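Pngf-ii (Elizabethkingia meningoseptica, PDB 4R4X) is a bacterial peptide:N-glycosidase of the PNGase F family, an enzyme that releases N-linked glycans from glycoproteins. Local coordinates at residues Gly229-Val234 and Ser365-Gln370; Val221-Ile226 and Lys342-Gly347; Tyr328-Thr333 and Gly491-Pro496. All coordinates share one frame; numbering follows the deposited sequence.

In the fold
The three contacts lie close together in the fold, their centres 14 to 19 Å apart. Interactions 1 and 2 are antiparallel strand pairs, each from a different sheet. Interaction 3 is a meeting of side chains that joins these two sheets. Interaction 1 is partly buried and has the most polar chemistry, with side-chain bonds added where its strand pair runs out. Interaction 2, also partly buried, has an apolar inner side and charged residues on its exposed side. Interaction 3 is buried and held by van der Waals contact. Interactions 1 and 2 touch where I366 meets P224. Interactions 1 and 3 share the sheet holding strands 231-240 and 326-331.

Interaction 1 (Gly229-Val234 and Ser365-Gln370); sequences GNTIFV and SIHPDQ
The F233 ring overlaps the imidazole of H367 obliquely. F233 CD1 lies 3.9 Å from H367 CD2, and the two planes stand at 90°. The imidazole is held by its own strand, because S365 OG and H367 NE2 are hydrogen-bonded at 2.7 Å. S365 OG sits between the backbone N and the carbonyl carbon (chi1 63°), and R329 NH2 bonds it as well. Behind these side chains, F233 and S365 exchange both backbone bonds. T231 and H367 do the same, as antiparallel hydrogen-bonded pairs. On the other face I232 CG2 meets I366 CG1 at 4.4 Å.

Past H367 the regular pairing stops and side chains add bonds. P368 is the centre of an inverse gamma turn. The turn brings D369 N to H367 O at 2.8 Å, and the same oxygen still accepts from T231 N at 3.0 Å. T231 OG1 donates to D369 OD2 at 2.6 Å, on the anti side and 22° out of the carboxylate plane. N230 ND2 reaches D369 O at 3.1 Å. That oxygen lies in the N230 amide plane, and the donor comes in on one of its lone pairs. D369 is thus held by both its side chain and its backbone.

In the four-stranded antiparallel sheet, strand 231-240 runs between 358-367 and 326-331. Strand 186-196 flanks 358-367 on its far side, and F185 just before it stacks on H367.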
loop_
_atom_site.group_PDB
_atom_site.type_symbol
_atom_site.label_atom_id
_atom_site.label_comp_id
_atom_site.label_asym_id
_atom_site.label_seq_id
_atom_site.Cartn_x
_atom_site.Cartn_y
_atom_site.Cartn_z
ATOM N N GLY A 229 12.236 -6.357 -7.775
ATOM C CA GLY A 229 11.238 -7.413 -7.635
ATOM C C GLY A 229 10.220 -7.072 -6.547
ATOM O O GLY A 229 9.046 -7.466 -6.630
ATOM N N ASN A 230 10.662 -6.349 -5.531
ATOM C CA ASN A 230 9.753 -5.971 -4.442
ATOM C C ASN A 230 8.766 -4.903 -4.931
ATOM O O ASN A 230 9.083 -4.097 -5.823
ATOM C CB ASN A 230 10.536 -5.373 -3.287
ATOM C CG ASN A 230 11.307 -6.382 -2.450
ATOM O OD1 ASN A 230 11.952 -5.964 -1.500
ATOM N ND2 ASN A 230 11.267 -7.663 -2.771
ATOM N N THR A 231 7.577 -4.864 -4.350
ATOM C CA THR A 231 6.635 -3.823 -4.705
ATOM C C THR A 231 6.516 -2.817 -3.569
ATOM O O THR A 231 6.836 -3.122 -2.389
ATOM C CB THR A 231 5.262 -4.388 -5.090
ATOM O OG1 THR A 231 4.744 -5.203 -4.032
ATOM C CG2 THR A 231 5.359 -5.202 -6.348
ATOM N N ILE A 232 6.088 -1.616 -3.940
ATOM C CA ILE A 232 6.024 -0.485 -3.017
ATOM C C ILE A 232 4.724 0.281 -3.223
ATOM O O ILE A 232 4.353 0.610 -4.362
ATOM C CB ILE A 232 7.168 0.518 -3.231
ATOM C CG1 ILE A 232 8.528 -0.156 -3.397
ATOM C CG2 ILE A 232 7.218 1.479 -2.058
ATOM C CD1 ILE A 232 9.581 0.760 -3.985
ATOM N N PHE A 233 4.047 0.565 -2.119
ATOM C CA PHE A 233 2.794 1.282 -2.139
ATOM C C PHE A 233 2.853 2.414 -1.105
ATOM O O PHE A 233 3.580 2.332 -0.101
ATOM C CB PHE A 233 1.618 0.364 -1.758
ATOM C CG PHE A 233 1.247 -0.648 -2.799
ATOM C CD1 PHE A 233 2.021 -1.754 -3.011
ATOM C CD2 PHE A 233 0.060 -0.507 -3.534
ATOM C CE1 PHE A 233 1.663 -2.694 -3.967
ATOM C CE2 PHE A 233 -0.305 -1.444 -4.500
ATOM C CZ PHE A 233 0.512 -2.534 -4.719
ATOM N N VAL A 234 2.082 3.469 -1.368
ATOM C CA VAL A 234 1.937 4.568 -0.446
ATOM C C VAL A 234 0.472 4.692 -0.130
ATOM O O VAL A 234 -0.351 4.650 -1.049
ATOM C CB VAL A 234 2.501 5.884 -1.015
ATOM C CG1 VAL A 234 1.877 6.246 -2.366
ATOM C CG2 VAL A 234 2.322 7.013 -0.017
ATOM N N SER A 365 4.516 1.049 2.275
ATOM C CA SER A 365 4.702 -0.372 2.512
ATOM C C SER A 365 5.529 -0.995 1.388
ATOM O O SER A 365 5.378 -0.643 0.191
ATOM C CB SER A 365 3.366 -1.102 2.646
ATOM O OG SER A 365 2.602 -1.027 1.465
ATOM N N ILE A 366 6.405 -1.904 1.797
ATOM C CA ILE A 366 7.315 -2.617 0.913
ATOM C C ILE A 366 7.057 -4.111 1.050
ATOM O O ILE A 366 7.094 -4.670 2.162
ATOM C CB ILE A 366 8.786 -2.316 1.241
ATOM C CG1 ILE A 366 9.031 -0.812 1.285
ATOM C CG2 ILE A 366 9.715 -2.999 0.217
ATOM C CD1 ILE A 366 10.151 -0.412 2.209
ATOM N N HIS A 367 6.772 -4.746 -0.084
ATOM C CA HIS A 367 6.307 -6.115 -0.120
ATOM C C HIS A 367 7.332 -7.008 -0.837
ATOM O O HIS A 367 7.845 -6.615 -1.894
ATOM C CB HIS A 367 4.931 -6.180 -0.777
ATOM C CG HIS A 367 3.937 -5.284 -0.114
ATOM N ND1 HIS A 367 3.115 -5.707 0.916
ATOM C CD2 HIS A 367 3.707 -3.961 -0.260
ATOM C CE1 HIS A 367 2.386 -4.692 1.339
ATOM N NE2 HIS A 367 2.742 -3.616 0.658
ATOM N N PRO A 368 7.635 -8.189 -0.251
ATOM C CA PRO A 368 8.726 -9.100 -0.649
ATOM C C PRO A 368 8.405 -9.914 -1.914
ATOM O O PRO A 368 8.544 -11.134 -1.942
ATOM C CB PRO A 368 8.855 -10.034 0.575
ATOM C CG PRO A 368 7.467 -10.096 1.119
ATOM C CD PRO A 368 6.949 -8.690 0.969
ATOM N N ASP A 369 8.000 -9.226 -2.964
ATOM C CA ASP A 369 7.642 -9.846 -4.206
ATOM C C ASP A 369 8.897 -10.084 -5.064
ATOM O O ASP A 369 9.984 -9.634 -4.725
ATOM C CB ASP A 369 6.679 -8.909 -4.952
ATOM C CG ASP A 369 5.317 -8.878 -4.333
ATOM O OD1 ASP A 369 4.880 -9.943 -3.833
ATOM O OD2 ASP A 369 4.659 -7.805 -4.362
ATOM N N GLN A 370 8.708 -10.756 -6.188
ATOM C CA GLN A 370 9.765 -10.941 -7.191
ATOM C C GLN A 370 9.140 -10.645 -8.567
ATOM O O GLN A 370 9.260 -11.430 -9.498
ATOM C CB GLN A 370 10.350 -12.366 -7.114
ATOM C CG GLN A 370 10.847 -12.784 -5.715
ATOM C CD GLN A 370 11.014 -14.297 -5.516
ATOM O OE1 GLN A 370 10.241 -15.112 -6.028
ATOM N NE2 GLN A 370 12.020 -14.673 -4.735
#

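Interaction 2 (Val221-Ile226 and Lys342-Gly347); sequences VKIPEI and KEILIG
K342 meets the 221-226 segment through its carbonyl oxygen, just beyond the paired strands. I223 N donates to K342 O at 2.9 Å, and K222 CD lies 3.5 Å from the same oxygen. The K222 chain is bent at chi2 (49°) and again at chi4, and its NZ bonds I223 O from above the carbonyl plane. K342 CB points away from the 221-226 segment.

E343 is the non-hydrogen-bonded partner of K222. Both are exposed and lie on the same face of the sheet. K222 CA and E343 CA are 4.2 Å apart, and E343 CA also makes a CH...O contact with V221 O.

V221 N bonds I344 O and I344 N bonds V221 O, both at 2.9 Å. I344 CG1 stands between its backbone N and carbonyl carbon (chi1 68°). There I344 CG1 presses on V221 CG2 at 3.4 Å, a tight carbon pair. I344 CD1 touches both V221 CG2 and I223 CG1, 3.7 Å from each. I346 completes the apolar row with CG2 set 3.5 Å from V221 CG2.

In the nine-stranded antiparallel sheet, strand 343-350 lies between 216-222 and 248-253. The apolar side faces the four-stranded sheet, in the manner of a beta-sandwich. There I223 touches L364 of strand 358-367, and I346 touches V190 of strand 186-196.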
loop_
_atom_site.group_PDB
_atom_site.type_symbol
_atom_site.label_atom_id
_atom_site.label_comp_id
_atom_site.label_asym_id
_atom_site.label_seq_id
_atom_site.Cartn_x
_atom_site.Cartn_y
_atom_site.Cartn_z
ATOM N N VAL A 221 12.683 10.358 6.409
ATOM C CA VAL A 221 12.444 8.963 6.743
ATOM C C VAL A 221 13.498 8.066 6.086
ATOM O O VAL A 221 13.888 8.289 4.938
ATOM C CB VAL A 221 11.017 8.477 6.363
ATOM C CG1 VAL A 221 9.968 9.359 6.997
ATOM C CG2 VAL A 221 10.804 8.458 4.868
ATOM N N LYS A 222 13.959 7.059 6.823
ATOM C CA LYS A 222 14.957 6.154 6.299
ATOM C C LYS A 222 14.289 4.962 5.597
ATOM O O LYS A 222 13.481 4.275 6.171
ATOM C CB LYS A 222 15.915 5.689 7.407
ATOM C CG LYS A 222 16.989 4.725 6.896
ATOM C CD LYS A 222 17.694 5.238 5.634
ATOM C CE LYS A 222 18.930 4.419 5.269
ATOM N NZ LYS A 222 18.564 3.071 4.749
ATOM N N ILE A 223 14.618 4.765 4.328
ATOM C CA ILE A 223 14.086 3.672 3.529
ATOM C C ILE A 223 15.156 2.609 3.394
ATOM O O ILE A 223 16.271 2.918 2.964
ATOM C CB ILE A 223 13.726 4.149 2.108
ATOM C CG1 ILE A 223 12.821 5.385 2.177
ATOM C CG2 ILE A 223 13.093 3.018 1.291
ATOM C CD1 ILE A 223 11.501 5.129 2.878
ATOM N N PRO A 224 14.824 1.351 3.747
ATOM C CA PRO A 224 15.820 0.292 3.606
ATOM C C PRO A 224 16.146 0.034 2.153
ATOM O O PRO A 224 15.448 0.547 1.250
ATOM C CB PRO A 224 15.131 -0.922 4.238
ATOM C CG PRO A 224 13.691 -0.664 4.031
ATOM C CD PRO A 224 13.545 0.821 4.258
ATOM N N GLU A 225 17.193 -0.751 1.915
ATOM C CA GLU A 225 17.454 -1.216 0.574
ATOM C C GLU A 225 16.247 -2.034 0.128
ATOM O O GLU A 225 15.762 -2.879 0.865
ATOM C CB GLU A 225 18.711 -2.077 0.495
ATOM C CG GLU A 225 18.987 -2.588 -0.912
ATOM C CD GLU A 225 20.196 -3.521 -0.989
ATOM O OE1 GLU A 225 20.444 -4.101 -2.080
ATOM O OE2 GLU A 225 20.880 -3.686 0.040
ATOM N N ILE A 226 15.748 -1.762 -1.070
ATOM C CA ILE A 226 14.675 -2.568 -1.584
ATOM C C ILE A 226 15.121 -3.151 -2.944
ATOM O O ILE A 226 15.415 -2.434 -3.901
ATOM C CB ILE A 226 13.301 -1.825 -1.538
ATOM C CG1 ILE A 226 12.785 -1.452 -2.893
ATOM C CG2 ILE A 226 13.324 -0.565 -0.690
ATOM C CD1 ILE A 226 11.866 -2.489 -3.443
ATOM N N LYS A 342 17.746 5.078 0.967
ATOM C CA LYS A 342 17.997 6.496 1.146
ATOM C C LYS A 342 17.260 7.014 2.349
ATOM O O LYS A 342 16.178 6.524 2.697
ATOM C CB LYS A 342 17.485 7.303 -0.037
ATOM C CG LYS A 342 18.228 7.092 -1.333
ATOM C CD LYS A 342 18.023 8.288 -2.233
ATOM C CE LYS A 342 19.007 8.274 -3.384
ATOM N NZ LYS A 342 18.434 7.570 -4.547
ATOM N N GLU A 343 17.830 8.047 2.949
ATOM C CA GLU A 343 17.075 8.881 3.864
ATOM C C GLU A 343 16.411 9.944 2.985
ATOM O O GLU A 343 17.087 10.781 2.362
ATOM C CB GLU A 343 17.982 9.500 4.937
ATOM C CG GLU A 343 17.205 10.331 5.949
ATOM C CD GLU A 343 18.052 10.741 7.153
ATOM O OE1 GLU A 343 19.258 11.030 6.978
ATOM O OE2 GLU A 343 17.494 10.773 8.267
ATOM N N ILE A 344 15.093 9.890 2.889
ATOM C CA ILE A 344 14.361 10.758 1.950
ATOM C C ILE A 344 13.620 11.838 2.694
ATOM O O ILE A 344 13.220 11.631 3.850
ATOM C CB ILE A 344 13.359 9.948 1.110
ATOM C CG1 ILE A 344 12.212 9.398 1.975
ATOM C CG2 ILE A 344 14.088 8.840 0.385
ATOM C CD1 ILE A 344 11.165 8.582 1.227
ATOM N N LEU A 345 13.473 12.992 2.053
ATOM C CA LEU A 345 12.532 14.001 2.490
ATOM C C LEU A 345 11.185 13.697 1.823
ATOM O O LEU A 345 11.073 13.774 0.587
ATOM C CB LEU A 345 12.997 15.400 2.076
ATOM C CG LEU A 345 14.269 15.904 2.759
ATOM C CD1 LEU A 345 14.844 17.097 2.007
ATOM C CD2 LEU A 345 13.971 16.293 4.200
ATOM N N ILE A 346 10.185 13.396 2.652
ATOM C CA ILE A 346 8.837 13.029 2.200
ATOM C C ILE A 346 7.792 13.943 2.849
ATOM O O ILE A 346 7.866 14.258 4.048
ATOM C CB ILE A 346 8.522 11.532 2.434
ATOM C CG1 ILE A 346 7.073 11.184 2.025
ATOM C CG2 ILE A 346 8.741 11.133 3.889
ATOM C CD1 ILE A 346 6.855 9.704 1.801
ATOM N N GLY A 347 6.845 14.407 2.037
ATOM C CA GLY A 347 5.869 15.378 2.511
ATOM C C GLY A 347 4.475 15.182 1.986
ATOM O O GLY A 347 4.219 14.379 1.091
#

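Interaction 3 (Tyr328-Thr333 and Gly491-Pro496); sequences YRQDIT and GTITNP
Y328 CG is turned anti to its carbonyl carbon (chi1 -50°), and I493 CG1 takes the same position on its own residue (chi1 -68°). These turns let the two side chains slide past each other in opposite directions. The contact joins two antiparallel sheets, consistent with the beta-sandwich build of the PNGase F family. Strand 326-331 is an outermost strand of the four-stranded sheet. Strand 493-504 belongs to the nine-stranded one.

Y328 CB and CD2 both meet I493 CG1, each at 3.9 Å. The ring turns an edge to the other backbone, with I493 N near its plane and 3.8 Å from Y328 CD2. Farther out, Y328 CE2 lies 3.6 Å from G491 O. G491 and T492 form a G1 beta bulge opposite F303, and Y328 OH bonds F303 O. The tyrosine is therefore fixed at its polar end by the strand that the bulge faces. The ring of F302 and the side chain of M300 also meet it.

Q330 extends toward P496, tip to tip, and its CD lies 4.1 Å from P496 CD. I493 CG2 packs beside the same amide group. R422 of strand 416-428 touches both Q330 and P496. Across the contact, I493 CD1 rests 3.6 Å from R329 O and equally near R329 N.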
loop_
_atom_site.group_PDB
_atom_site.type_symbol
_atom_site.label_atom_id
_atom_site.label_comp_id
_atom_site.label_asym_id
_atom_site.label_seq_id
_atom_site.Cartn_x
_atom_site.Cartn_y
_atom_site.Cartn_z
ATOM N N TYR A 328 -6.592 6.713 0.170
ATOM C CA TYR A 328 -5.909 6.768 -1.108
ATOM C C TYR A 328 -4.676 5.878 -1.037
ATOM O O TYR A 328 -3.829 6.051 -0.156
ATOM C CB TYR A 328 -5.444 8.181 -1.427
ATOM C CG TYR A 328 -6.451 9.311 -1.292
ATOM C CD1 TYR A 328 -6.683 9.909 -0.062
ATOM C CD2 TYR A 328 -7.114 9.827 -2.412
ATOM C CE1 TYR A 328 -7.546 10.988 0.063
ATOM C CE2 TYR A 328 -7.997 10.895 -2.291
ATOM C CZ TYR A 328 -8.204 11.469 -1.050
ATOM O OH TYR A 328 -9.048 12.550 -0.898
ATOM N N ARG A 329 -4.544 4.953 -1.973
ATOM C CA ARG A 329 -3.370 4.107 -1.997
ATOM C C ARG A 329 -2.908 3.915 -3.429
ATOM O O ARG A 329 -3.689 3.494 -4.301
ATOM C CB ARG A 329 -3.646 2.754 -1.327
ATOM C CG ARG A 329 -2.390 1.907 -1.071
ATOM C CD ARG A 329 -2.710 0.596 -0.350
ATOM N NE ARG A 329 -1.515 -0.087 0.181
ATOM C CZ ARG A 329 -1.467 -1.364 0.563
ATOM N NH1 ARG A 329 -2.535 -2.151 0.449
ATOM N NH2 ARG A 329 -0.333 -1.888 1.047
ATOM N N GLN A 330 -1.630 4.200 -3.650
ATOM C CA GLN A 330 -1.024 4.091 -4.969
ATOM C C GLN A 330 0.214 3.171 -4.968
ATOM O O GLN A 330 1.067 3.234 -4.068
ATOM C CB GLN A 330 -0.593 5.466 -5.448
ATOM C CG GLN A 330 0.006 5.433 -6.862
ATOM C CD GLN A 330 -0.080 6.740 -7.598
ATOM O OE1 GLN A 330 0.871 7.180 -8.288
ATOM N NE2 GLN A 330 -1.187 7.369 -7.485
ATOM N N ASP A 331 0.288 2.342 -5.990
ATOM C CA ASP A 331 1.459 1.508 -6.301
ATOM C C ASP A 331 2.527 2.444 -6.849
ATOM O O ASP A 331 2.289 3.156 -7.815
ATOM C CB ASP A 331 1.023 0.489 -7.330
ATOM C CG ASP A 331 2.124 -0.496 -7.747
ATOM O OD1 ASP A 331 3.325 -0.287 -7.435
ATOM O OD2 ASP A 331 1.747 -1.477 -8.426
ATOM N N ILE A 332 3.689 2.474 -6.215
ATOM C CA ILE A 332 4.784 3.329 -6.663
ATOM C C ILE A 332 6.067 2.517 -6.941
ATOM O O ILE A 332 7.177 3.051 -6.838
ATOM C CB ILE A 332 5.079 4.446 -5.633
ATOM C CG1 ILE A 332 5.211 3.887 -4.222
ATOM C CG2 ILE A 332 3.992 5.508 -5.656
ATOM C CD1 ILE A 332 5.771 4.923 -3.254
ATOM N N THR A 333 5.898 1.267 -7.349
ATOM C CA THR A 333 7.008 0.290 -7.553
ATOM C C THR A 333 8.075 0.819 -8.504
ATOM O O THR A 333 9.276 0.645 -8.260
ATOM C CB THR A 333 6.433 -1.073 -8.034
ATOM O OG1 THR A 333 5.592 -1.606 -6.996
ATOM C CG2 THR A 333 7.531 -2.078 -8.380
ATOM N N GLY A 491 -12.113 13.357 -4.014
ATOM C CA GLY A 491 -12.117 12.153 -3.183
ATOM C C GLY A 491 -11.281 11.014 -3.755
ATOM O O GLY A 491 -11.291 9.909 -3.225
ATOM N N THR A 492 -10.555 11.271 -4.843
ATOM C CA THR A 492 -9.821 10.210 -5.526
ATOM C C THR A 492 -8.407 10.626 -5.953
ATOM O O THR A 492 -8.068 11.820 -6.091
ATOM C CB THR A 492 -10.564 9.635 -6.783
ATOM O OG1 THR A 492 -10.632 10.624 -7.837
ATOM C CG2 THR A 492 -11.979 9.132 -6.435
ATOM N N ILE A 493 -7.599 9.607 -6.208
ATOM C CA ILE A 493 -6.283 9.757 -6.872
ATOM C C ILE A 493 -6.422 10.010 -8.375
ATOM O O ILE A 493 -7.292 9.447 -9.021
ATOM C CB ILE A 493 -5.499 8.453 -6.748
ATOM C CG1 ILE A 493 -5.120 8.232 -5.296
ATOM C CG2 ILE A 493 -4.246 8.427 -7.656
ATOM C CD1 ILE A 493 -4.626 6.848 -4.993
ATOM N N THR A 494 -5.527 10.819 -8.934
ATOM C CA THR A 494 -5.373 10.904 -10.380
ATOM C C THR A 494 -4.224 9.980 -10.795
ATOM O O THR A 494 -3.074 10.189 -10.393
ATOM C CB THR A 494 -5.116 12.356 -10.824
ATOM O OG1 THR A 494 -6.323 13.110 -10.640
ATOM C CG2 THR A 494 -4.677 12.417 -12.281
ATOM N N ASN A 495 -4.549 8.957 -11.570
ATOM C CA ASN A 495 -3.558 7.972 -12.051
ATOM C C ASN A 495 -2.468 8.583 -12.915
ATOM O O ASN A 495 -2.790 9.371 -13.781
ATOM C CB ASN A 495 -4.266 6.935 -12.923
ATOM C CG ASN A 495 -4.801 5.763 -12.120
ATOM O OD1 ASN A 495 -5.918 5.775 -11.621
ATOM N ND2 ASN A 495 -4.007 4.748 -12.002
ATOM N N PRO A 496 -1.194 8.193 -12.717
ATOM C CA PRO A 496 -0.218 8.519 -13.765
ATOM C C PRO A 496 -0.515 7.754 -15.028
ATOM O O PRO A 496 -1.101 6.674 -14.963
ATOM C CB PRO A 496 1.121 8.018 -13.203
ATOM C CG PRO A 496 0.892 7.848 -11.732
ATOM C CD PRO A 496 -0.569 7.602 -11.530
#